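Local coordinates for protein soluble lytic murein transglycosylase (Pseudomonas aeruginosa, PDB 5OHU) that probably degrades bacterial cell-wall peptidoglycan as a lytic transglycosylase, cutting glycan strands both at their ends and within the chain, at residues W343-A348 and F377-R382; Q585-T590 and D596-T601. One frame throughout, in Å; residues are numbered along the deposited sequence.

In the fold
Both contacts are buried, and they lie next to each other, with centres about 18 Å apart. Contact 1 packs two helices, 341-354 and 374-383. Contact 2, in the transglycosylase SLT region, packs Trp586 and Leu587, where helix 580-586 gives way to a turn, against helix 595-600. They meet mainly at Asp596, and Trp346 also packs on helix 595-600. Asp596 OD2 lies 2.7 Å from Tyr345 OH, a probable hydrogen bond, and 2.8 Å from Arg382 NH2, a salt bridge. Contact 1 therefore ends in a polar group that reaches helix 595-600. Contact 2 relies instead on an indole N-H given to a backbone carbonyl. Arg382 is partly exposed, whereas all three touching residues of contact 2 are buried.

Contact 1: W343-A348 and F377-R382; sequences WRYWQA and FLAADR
Tyr345 of helix 341-354 reaches Leu378 and Arg382 of helix 374-383, joining two roughly parallel helices of the alpha-helical part of the chain, packed beside helix 595-600 of the transglycosylase SLT region. The axes of the two segments approach to 10.2 Å at an angle of 26°. The nearest CA pair is Tyr345 and Ala379. Tyr345 carries most of the contact. Its CG is anti to the backbone N (chi1 173°), which sends the ring toward the other helix. Leu378 covers one face of this ring. Leu378 CB touches Tyr345 CE1 at 3.5 Å, and Leu378 CD1 makes a CH-pi contact 3.9 Å from the ring centroid. An edge of the same ring, at CE2, sits over the indole face of its own neighbour Trp346. Ala379 adds a looser contact. At the far end, Arg382 NE donates to Tyr345 OH at 3.0 Å. This bond is almost straight, 177°, and lies in the guanidinium plane. The bend of the Arg382 chain at chi2 helps bring NE to the hydroxyl, and CG passes the ring edge. The guanidinium and ring are nearly coplanar. The main polar partner of both side chains is Asp596: its OD2 bonds Tyr345 OH and forms a salt bridge with Arg382 NH2. The buried hydroxyl is thus gripped from two residues, and the carboxylate probably offsets the arginine charge.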
ATOM      1  N   TRP A 343       0.992  -2.345  20.790  1.00 12.67           N
ATOM      2  CA  TRP A 343       1.968  -2.537  21.855  1.00 17.63           C
ATOM      3  C   TRP A 343       1.401  -2.236  23.228  1.00 17.38           C
ATOM      4  O   TRP A 343       1.947  -2.733  24.222  1.00 13.69           O
ATOM      5  CB  TRP A 343       3.239  -1.728  21.573  1.00 15.93           C
ATOM      6  CG  TRP A 343       3.836  -2.243  20.318  1.00 12.37           C
ATOM      7  CD1 TRP A 343       3.967  -1.586  19.109  1.00 12.36           C
ATOM      8  CD2 TRP A 343       4.272  -3.581  20.095  1.00 12.04           C
ATOM      9  NE1 TRP A 343       4.487  -2.442  18.172  1.00 12.07           N
ATOM     10  CE2 TRP A 343       4.688  -3.668  18.752  1.00 12.83           C
ATOM     11  CE3 TRP A 343       4.375  -4.714  20.912  1.00 11.90           C
ATOM     12  CZ2 TRP A 343       5.197  -4.843  18.208  1.00 17.18           C
ATOM     13  CZ3 TRP A 343       4.867  -5.875  20.369  1.00 15.14           C
ATOM     14  CH2 TRP A 343       5.273  -5.934  19.029  1.00 15.76           C
ATOM     15  N   ARG A 344       0.300  -1.486  23.314  1.00 15.82           N
ATOM     16  CA  ARG A 344      -0.431  -1.451  24.579  1.00 15.66           C
ATOM     17  C   ARG A 344      -0.983  -2.831  24.896  1.00 18.49           C
ATOM     18  O   ARG A 344      -0.907  -3.299  26.041  1.00 14.65           O
ATOM     19  CB  ARG A 344      -1.557  -0.412  24.531  1.00 13.90           C
ATOM     20  CG  ARG A 344      -1.075   1.037  24.642  1.00 18.94           C
ATOM     21  CD  ARG A 344      -2.231   2.017  24.761  1.00 21.01           C
ATOM     22  NE  ARG A 344      -2.736   2.330  23.428  1.00 40.30           N
ATOM     23  CZ  ARG A 344      -4.005   2.586  23.123  1.00 47.59           C
ATOM     24  NH1 ARG A 344      -4.932   2.581  24.072  1.00 44.63           N
ATOM     25  NH2 ARG A 344      -4.328   2.857  21.861  1.00 47.43           N
ATOM     26  N   TYR A 345      -1.508  -3.522  23.881  1.00 13.07           N
ATOM     27  CA  TYR A 345      -1.978  -4.877  24.127  1.00 12.86           C
ATOM     28  C   TYR A 345      -0.833  -5.781  24.554  1.00 13.26           C
ATOM     29  O   TYR A 345      -0.950  -6.515  25.540  1.00 17.15           O
ATOM     30  CB  TYR A 345      -2.682  -5.469  22.898  1.00 14.89           C
ATOM     31  CG  TYR A 345      -3.005  -6.929  23.140  1.00 16.44           C
ATOM     32  CD1 TYR A 345      -4.082  -7.290  23.972  1.00 16.59           C
ATOM     33  CD2 TYR A 345      -2.214  -7.942  22.586  1.00 12.12           C
ATOM     34  CE1 TYR A 345      -4.371  -8.615  24.242  1.00 12.47           C
ATOM     35  CE2 TYR A 345      -2.496  -9.276  22.836  1.00 11.94           C
ATOM     36  CZ  TYR A 345      -3.579  -9.604  23.666  1.00 21.43           C
ATOM     37  OH  TYR A 345      -3.863 -10.928  23.919  1.00 11.93           O
ATOM     38  N   TRP A 346       0.277  -5.773  23.807  1.00 14.03           N
ATOM     39  CA  TRP A 346       1.321  -6.743  24.115  1.00 12.09           C
ATOM     40  C   TRP A 346       2.050  -6.414  25.414  1.00 17.00           C
ATOM     41  O   TRP A 346       2.525  -7.334  26.087  1.00 16.33           O
ATOM     42  CB  TRP A 346       2.274  -6.891  22.929  1.00 11.85           C
ATOM     43  CG  TRP A 346       1.647  -7.794  21.873  1.00 11.64           C
ATOM     44  CD1 TRP A 346       1.207  -7.431  20.634  1.00 14.60           C
ATOM     45  CD2 TRP A 346       1.329  -9.190  22.017  1.00 11.43           C
ATOM     46  NE1 TRP A 346       0.663  -8.518  19.979  1.00 11.47           N
ATOM     47  CE2 TRP A 346       0.716  -9.608  20.811  1.00 16.82           C
ATOM     48  CE3 TRP A 346       1.498 -10.125  23.046  1.00 11.35           C
ATOM     49  CZ2 TRP A 346       0.277 -10.928  20.608  1.00 14.22           C
ATOM     50  CZ3 TRP A 346       1.067 -11.446  22.844  1.00 11.15           C
ATOM     51  CH2 TRP A 346       0.471 -11.832  21.638  1.00 15.91           C
ATOM     52  N   GLN A 347       2.080  -5.148  25.832  1.00 14.64           N
ATOM     53  CA  GLN A 347       2.618  -4.858  27.155  1.00 13.34           C
ATOM     54  C   GLN A 347       1.794  -5.541  28.247  1.00 15.84           C
ATOM     55  O   GLN A 347       2.345  -6.217  29.128  1.00 14.14           O
ATOM     56  CB  GLN A 347       2.682  -3.353  27.398  1.00 13.17           C
ATOM     57  CG  GLN A 347       3.081  -3.047  28.832  1.00 16.52           C
ATOM     58  CD  GLN A 347       3.428  -1.582  29.036  1.00 23.22           C
ATOM     59  OE1 GLN A 347       2.714  -0.863  29.714  1.00 31.14           O
ATOM     60  NE2 GLN A 347       4.523  -1.136  28.428  1.00 27.70           N
ATOM     61  N   ALA A 348       0.470  -5.369  28.204  1.00 14.22           N
ATOM     62  CA  ALA A 348      -0.402  -6.039  29.164  1.00 18.43           C
ATOM     63  C   ALA A 348      -0.283  -7.558  29.060  1.00 22.86           C
ATOM     64  O   ALA A 348      -0.181  -8.249  30.079  1.00 17.12           O
ATOM     65  CB  ALA A 348      -1.853  -5.604  28.942  1.00 13.32           C
ATOM     66  N   PHE A 377     -10.472  -5.656  20.785  1.00 14.19           N
ATOM     67  CA  PHE A 377     -11.174  -6.924  20.969  1.00 22.58           C
ATOM     68  C   PHE A 377     -10.354  -7.893  21.817  1.00 16.90           C
ATOM     69  O   PHE A 377     -10.878  -8.514  22.747  1.00 17.18           O
ATOM     70  CB  PHE A 377     -11.505  -7.547  19.609  1.00 14.05           C
ATOM     71  CG  PHE A 377     -12.601  -6.829  18.858  1.00 19.39           C
ATOM     72  CD1 PHE A 377     -13.895  -6.771  19.372  1.00 34.09           C
ATOM     73  CD2 PHE A 377     -12.339  -6.221  17.648  1.00 22.49           C
ATOM     74  CE1 PHE A 377     -14.916  -6.113  18.659  1.00 35.69           C
ATOM     75  CE2 PHE A 377     -13.319  -5.564  16.949  1.00 24.48           C
ATOM     76  CZ  PHE A 377     -14.610  -5.503  17.440  1.00 25.48           C
ATOM     77  N   LEU A 378      -9.056  -8.029  21.510  1.00 14.40           N
ATOM     78  CA  LEU A 378      -8.198  -8.916  22.293  1.00 13.04           C
ATOM     79  C   LEU A 378      -8.166  -8.504  23.759  1.00 13.51           C
ATOM     80  O   LEU A 378      -8.277  -9.352  24.646  1.00 13.13           O
ATOM     81  CB  LEU A 378      -6.780  -8.931  21.727  1.00 12.69           C
ATOM     82  CG  LEU A 378      -6.475  -9.635  20.407  1.00 22.05           C
ATOM     83  CD1 LEU A 378      -5.023 -10.041  20.432  1.00 12.08           C
ATOM     84  CD2 LEU A 378      -7.379 -10.859  20.146  1.00 16.13           C
ATOM     85  N   ALA A 379      -8.006  -7.205  24.038  1.00 14.01           N
ATOM     86  CA  ALA A 379      -8.015  -6.754  25.428  1.00 13.69           C
ATOM     87  C   ALA A 379      -9.329  -7.106  26.113  1.00 18.44           C
ATOM     88  O   ALA A 379      -9.336  -7.592  27.252  1.00 19.42           O
ATOM     89  CB  ALA A 379      -7.760  -5.245  25.503  1.00 13.98           C
ATOM     90  N   ALA A 380     -10.461  -6.851  25.446  1.00 19.62           N
ATOM     91  CA  ALA A 380     -11.746  -7.183  26.058  1.00 18.67           C
ATOM     92  C   ALA A 380     -11.870  -8.685  26.278  1.00 20.32           C
ATOM     93  O   ALA A 380     -12.358  -9.131  27.324  1.00 19.05           O
ATOM     94  CB  ALA A 380     -12.893  -6.671  25.195  1.00 14.95           C
ATOM     95  N   ASP A 381     -11.408  -9.484  25.315  1.00 20.33           N
ATOM     96  CA  ASP A 381     -11.437 -10.930  25.497  1.00 21.64           C
ATOM     97  C   ASP A 381     -10.596 -11.364  26.692  1.00 16.12           C
ATOM     98  O   ASP A 381     -10.990 -12.264  27.438  1.00 14.35           O
ATOM     99  CB  ASP A 381     -10.956 -11.634  24.235  1.00 23.47           C
ATOM    100  CG  ASP A 381     -10.776 -13.115  24.446  1.00 28.00           C
ATOM    101  OD1 ASP A 381     -11.795 -13.833  24.458  1.00 29.86           O
ATOM    102  OD2 ASP A 381      -9.620 -13.559  24.605  1.00 32.56           O
ATOM    103  N   ARG A 382      -9.429 -10.748  26.888  1.00 13.29           N
ATOM    104  CA  ARG A 382      -8.607 -11.128  28.030  1.00 19.43           C
ATOM    105  C   ARG A 382      -9.258 -10.743  29.349  1.00 18.25           C
ATOM    106  O   ARG A 382      -9.063 -11.426  30.351  1.00 19.48           O
ATOM    107  CB  ARG A 382      -7.207 -10.516  27.931  1.00 20.44           C
ATOM    108  CG  ARG A 382      -6.445 -10.970  26.711  1.00 22.23           C
ATOM    109  CD  ARG A 382      -5.866 -12.355  26.977  1.00 17.29           C
ATOM    110  NE  ARG A 382      -5.249 -12.917  25.767  1.00 23.06           N
ATOM    111  CZ  ARG A 382      -5.192 -14.204  25.420  1.00 17.95           C
ATOM    112  NH1 ARG A 382      -5.748 -15.126  26.183  1.00 11.69           N
ATOM    113  NH2 ARG A 382      -4.544 -14.565  24.312  1.00 17.58           N
TER

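Contact 2: Q585-T590 and D596-T601; sequences QWLKDT and DVWIET
Trp586 and Trp598 are the nearest residues by backbone, with CA atoms 8.4 Å apart, where helix 580-586 gives way to a type II beta turn, Leu587 to Thr590, and faces helix 595-600. The contact is structural packing in the transglycosylase SLT region, which belongs to the lysozyme clan. Thr590 secures the turn. Its N and its OG1 both bond to Leu587 O, from the same face of the carbonyl plane, and the OG1 bond is 2.8 Å long. In Trp598, a chi1 of -173° swings the indole away from its own backbone N toward Trp586. Its NE1 donates to Trp586 O at 3.0 Å. The oxygen lies near the plane of the indole. The donor, however, stands well above the carbonyl plane, and the bond is bent to 153°. Arg319 NH2 also bonds to Trp586 O, so this buried carbonyl has two donors. The benzene part of the Trp598 indole leans on the other tryptophan. Its CZ2 is 4.0 Å from Trp586 CB and lies near the plane of the Trp586 ring, at its edge. The two indoles are therefore not stacked face to face. Leu587 adds a methyl beside the hydrogen bond: CD2 comes to 3.6 Å from Trp598 NE1, obliquely to the ring. Several elements close around the pair. Helix 307-319 bridges both segments: its Arg319 also bonds Thr601 OG1 through NH1 and touches Trp598 and Thr590. Helix 569-578 touches both tryptophans, through Ala578 for Trp586 and through Leu571 and Ala574 for Trp598. Phe604 meets Trp586 edge to face, just before helix 605-624. In sequence, strand 593-594 lies between the segments and pairs antiparallel with strand 638-639.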
ATOM      1  N   GLN A 585       4.126 -23.386   6.318  1.00 19.27           N
ATOM      2  CA  GLN A 585       5.475 -22.978   6.706  1.00 26.76           C
ATOM      3  C   GLN A 585       5.463 -22.193   8.009  1.00 33.48           C
ATOM      4  O   GLN A 585       6.355 -22.360   8.848  1.00 32.67           O
ATOM      5  CB  GLN A 585       6.125 -22.138   5.607  1.00 40.09           C
ATOM      6  CG  GLN A 585       6.393 -22.883   4.317  1.00 61.29           C
ATOM      7  CD  GLN A 585       7.338 -22.127   3.405  1.00 75.65           C
ATOM      8  OE1 GLN A 585       7.043 -21.012   2.971  1.00 78.05           O
ATOM      9  NE2 GLN A 585       8.484 -22.732   3.111  1.00 80.09           N
ATOM     10  N   TRP A 586       4.468 -21.320   8.194  1.00 28.28           N
ATOM     11  CA  TRP A 586       4.384 -20.541   9.423  1.00 27.21           C
ATOM     12  C   TRP A 586       3.930 -21.368  10.621  1.00 22.32           C
ATOM     13  O   TRP A 586       3.908 -20.854  11.741  1.00 21.53           O
ATOM     14  CB  TRP A 586       3.447 -19.360   9.218  1.00 24.74           C
ATOM     15  CG  TRP A 586       3.876 -18.453   8.109  1.00 23.90           C
ATOM     16  CD1 TRP A 586       5.129 -18.328   7.591  1.00 27.25           C
ATOM     17  CD2 TRP A 586       3.047 -17.543   7.376  1.00 20.47           C
ATOM     18  NE1 TRP A 586       5.137 -17.386   6.591  1.00 23.97           N
ATOM     19  CE2 TRP A 586       3.872 -16.891   6.434  1.00 22.09           C
ATOM     20  CE3 TRP A 586       1.692 -17.211   7.426  1.00 14.98           C
ATOM     21  CZ2 TRP A 586       3.380 -15.940   5.535  1.00 20.20           C
ATOM     22  CZ3 TRP A 586       1.206 -16.258   6.539  1.00 13.46           C
ATOM     23  CH2 TRP A 586       2.047 -15.633   5.611  1.00 12.31           C
ATOM     24  N   LEU A 587       3.590 -22.631  10.418  1.00 19.90           N
ATOM     25  CA  LEU A 587       3.212 -23.522  11.499  1.00 24.69           C
ATOM     26  C   LEU A 587       4.301 -24.525  11.872  1.00 28.67           C
ATOM     27  O   LEU A 587       4.110 -25.282  12.832  1.00 24.10           O
ATOM     28  CB  LEU A 587       1.938 -24.275  11.114  1.00 18.67           C
ATOM     29  CG  LEU A 587       0.676 -23.416  11.048  1.00 20.37           C
ATOM     30  CD1 LEU A 587      -0.467 -24.202  10.443  1.00 16.75           C
ATOM     31  CD2 LEU A 587       0.326 -22.955  12.451  1.00 27.78           C
ATOM     32  N   LYS A 588       5.419 -24.563  11.140  1.00 33.13           N
ATOM     33  CA  LYS A 588       6.441 -25.583  11.363  1.00 27.20           C
ATOM     34  C   LYS A 588       6.971 -25.513  12.787  1.00 32.13           C
ATOM     35  O   LYS A 588       7.329 -24.439  13.277  1.00 27.51           O
ATOM     36  CB  LYS A 588       7.609 -25.426  10.380  1.00 29.55           C
ATOM     37  CG  LYS A 588       7.268 -25.520   8.897  1.00 51.79           C
ATOM     38  CD  LYS A 588       8.514 -25.864   8.066  1.00 65.38           C
ATOM     39  CE  LYS A 588       8.557 -25.140   6.714  1.00 65.78           C
ATOM     40  NZ  LYS A 588       9.271 -23.819   6.812  1.00 67.99           N
ATOM     41  N   ASP A 589       7.024 -26.669  13.447  1.00 39.95           N
ATOM     42  CA  ASP A 589       7.647 -26.825  14.758  1.00 46.41           C
ATOM     43  C   ASP A 589       6.963 -25.998  15.834  1.00 37.30           C
ATOM     44  O   ASP A 589       7.581 -25.661  16.842  1.00 52.57           O
ATOM     45  CB  ASP A 589       9.143 -26.489  14.711  1.00 54.19           C
ATOM     46  CG  ASP A 589       9.968 -27.596  14.083  1.00 65.31           C
ATOM     47  OD1 ASP A 589       9.395 -28.420  13.340  1.00 62.37           O
ATOM     48  OD2 ASP A 589      11.193 -27.643  14.327  1.00 74.46           O
ATOM     49  N   THR A 590       5.703 -25.650  15.638  1.00 28.61           N
ATOM     50  CA  THR A 590       4.936 -25.033  16.702  1.00 25.04           C
ATOM     51  C   THR A 590       4.315 -26.117  17.571  1.00 31.00           C
ATOM     52  O   THR A 590       4.164 -27.270  17.161  1.00 41.02           O
ATOM     53  CB  THR A 590       3.847 -24.110  16.146  1.00 27.56           C
ATOM     54  OG1 THR A 590       2.944 -24.853  15.311  1.00 25.36           O
ATOM     55  CG2 THR A 590       4.471 -22.960  15.351  1.00 27.69           C
ATOM     56  N   ASP A 596      -2.937 -15.452  19.446  1.00 10.93           N
ATOM     57  CA  ASP A 596      -2.545 -14.053  19.294  1.00 11.04           C
ATOM     58  C   ASP A 596      -1.041 -13.912  19.037  1.00 14.37           C
ATOM     59  O   ASP A 596      -0.628 -13.036  18.265  1.00 12.67           O
ATOM     60  CB  ASP A 596      -3.000 -13.227  20.510  1.00 11.25           C
ATOM     61  CG  ASP A 596      -2.479 -13.769  21.829  1.00 17.58           C
ATOM     62  OD1 ASP A 596      -1.855 -14.847  21.841  1.00 13.79           O
ATOM     63  OD2 ASP A 596      -2.701 -13.112  22.870  1.00 18.85           O
ATOM     64  N   VAL A 597      -0.216 -14.783  19.629  1.00 10.66           N
ATOM     65  CA  VAL A 597       1.201 -14.807  19.284  1.00 14.37           C
ATOM     66  C   VAL A 597       1.391 -15.187  17.816  1.00 12.09           C
ATOM     67  O   VAL A 597       2.186 -14.572  17.091  1.00 14.39           O
ATOM     68  CB  VAL A 597       1.972 -15.767  20.214  1.00 18.13           C
ATOM     69  CG1 VAL A 597       3.435 -15.936  19.715  1.00 12.25           C
ATOM     70  CG2 VAL A 597       1.964 -15.271  21.650  1.00 10.47           C
ATOM     71  N   TRP A 598       0.685 -16.224  17.361  1.00 12.06           N
ATOM     72  CA  TRP A 598       0.846 -16.659  15.973  1.00 14.16           C
ATOM     73  C   TRP A 598       0.504 -15.540  15.004  1.00 11.98           C
ATOM     74  O   TRP A 598       1.250 -15.287  14.052  1.00 16.53           O
ATOM     75  CB  TRP A 598      -0.016 -17.884  15.671  1.00 10.33           C
ATOM     76  CG  TRP A 598       0.301 -18.427  14.290  1.00 14.20           C
ATOM     77  CD1 TRP A 598       1.344 -19.254  13.954  1.00 16.99           C
ATOM     78  CD2 TRP A 598      -0.400 -18.153  13.062  1.00 11.73           C
ATOM     79  NE1 TRP A 598       1.323 -19.519  12.598  1.00 16.62           N
ATOM     80  CE2 TRP A 598       0.257 -18.864  12.035  1.00 12.84           C
ATOM     81  CE3 TRP A 598      -1.536 -17.404  12.740  1.00 10.68           C
ATOM     82  CZ2 TRP A 598      -0.175 -18.833  10.715  1.00 16.54           C
ATOM     83  CZ3 TRP A 598      -1.963 -17.372  11.421  1.00 10.82           C
ATOM     84  CH2 TRP A 598      -1.278 -18.078  10.426  1.00 15.55           C
ATOM     85  N   ILE A 599      -0.616 -14.849  15.238  1.00 11.12           N
ATOM     86  CA  ILE A 599      -1.005 -13.751  14.358  1.00 11.27           C
ATOM     87  C   ILE A 599       0.045 -12.659  14.389  1.00 11.85           C
ATOM     88  O   ILE A 599       0.459 -12.140  13.345  1.00 13.04           O
ATOM     89  CB  ILE A 599      -2.386 -13.194  14.751  1.00 11.16           C
ATOM     90  CG1 ILE A 599      -3.494 -14.157  14.324  1.00 11.20           C
ATOM     91  CG2 ILE A 599      -2.624 -11.878  14.030  1.00 11.31           C
ATOM     92  CD1 ILE A 599      -4.710 -14.085  15.233  1.00 11.41           C
ATOM     93  N   GLU A 600       0.488 -12.294  15.594  1.00 15.60           N
ATOM     94  CA  GLU A 600       1.434 -11.199  15.739  1.00 10.83           C
ATOM     95  C   GLU A 600       2.750 -11.492  15.032  1.00 19.87           C
ATOM     96  O   GLU A 600       3.435 -10.562  14.587  1.00 13.37           O
ATOM     97  CB  GLU A 600       1.710 -10.925  17.217  1.00 10.87           C
ATOM     98  CG  GLU A 600       2.363  -9.582  17.433  1.00 12.54           C
ATOM     99  CD  GLU A 600       1.547  -8.464  16.821  1.00 23.45           C
ATOM    100  OE1 GLU A 600       0.330  -8.369  17.178  1.00 18.13           O
ATOM    101  OE2 GLU A 600       2.098  -7.734  15.950  1.00 16.13           O
ATOM    102  N   THR A 601       3.125 -12.771  14.919  1.00 15.88           N
ATOM    103  CA  THR A 601       4.421 -13.138  14.364  1.00 14.44           C
ATOM    104  C   THR A 601       4.310 -13.657  12.942  1.00 10.59           C
ATOM    105  O   THR A 601       5.247 -14.284  12.445  1.00 15.22           O
ATOM    106  CB  THR A 601       5.138 -14.166  15.247  1.00 12.33           C
ATOM    107  OG1 THR A 601       4.360 -15.368  15.333  1.00 10.16           O
ATOM    108  CG2 THR A 601       5.366 -13.610  16.673  1.00 10.29           C
TER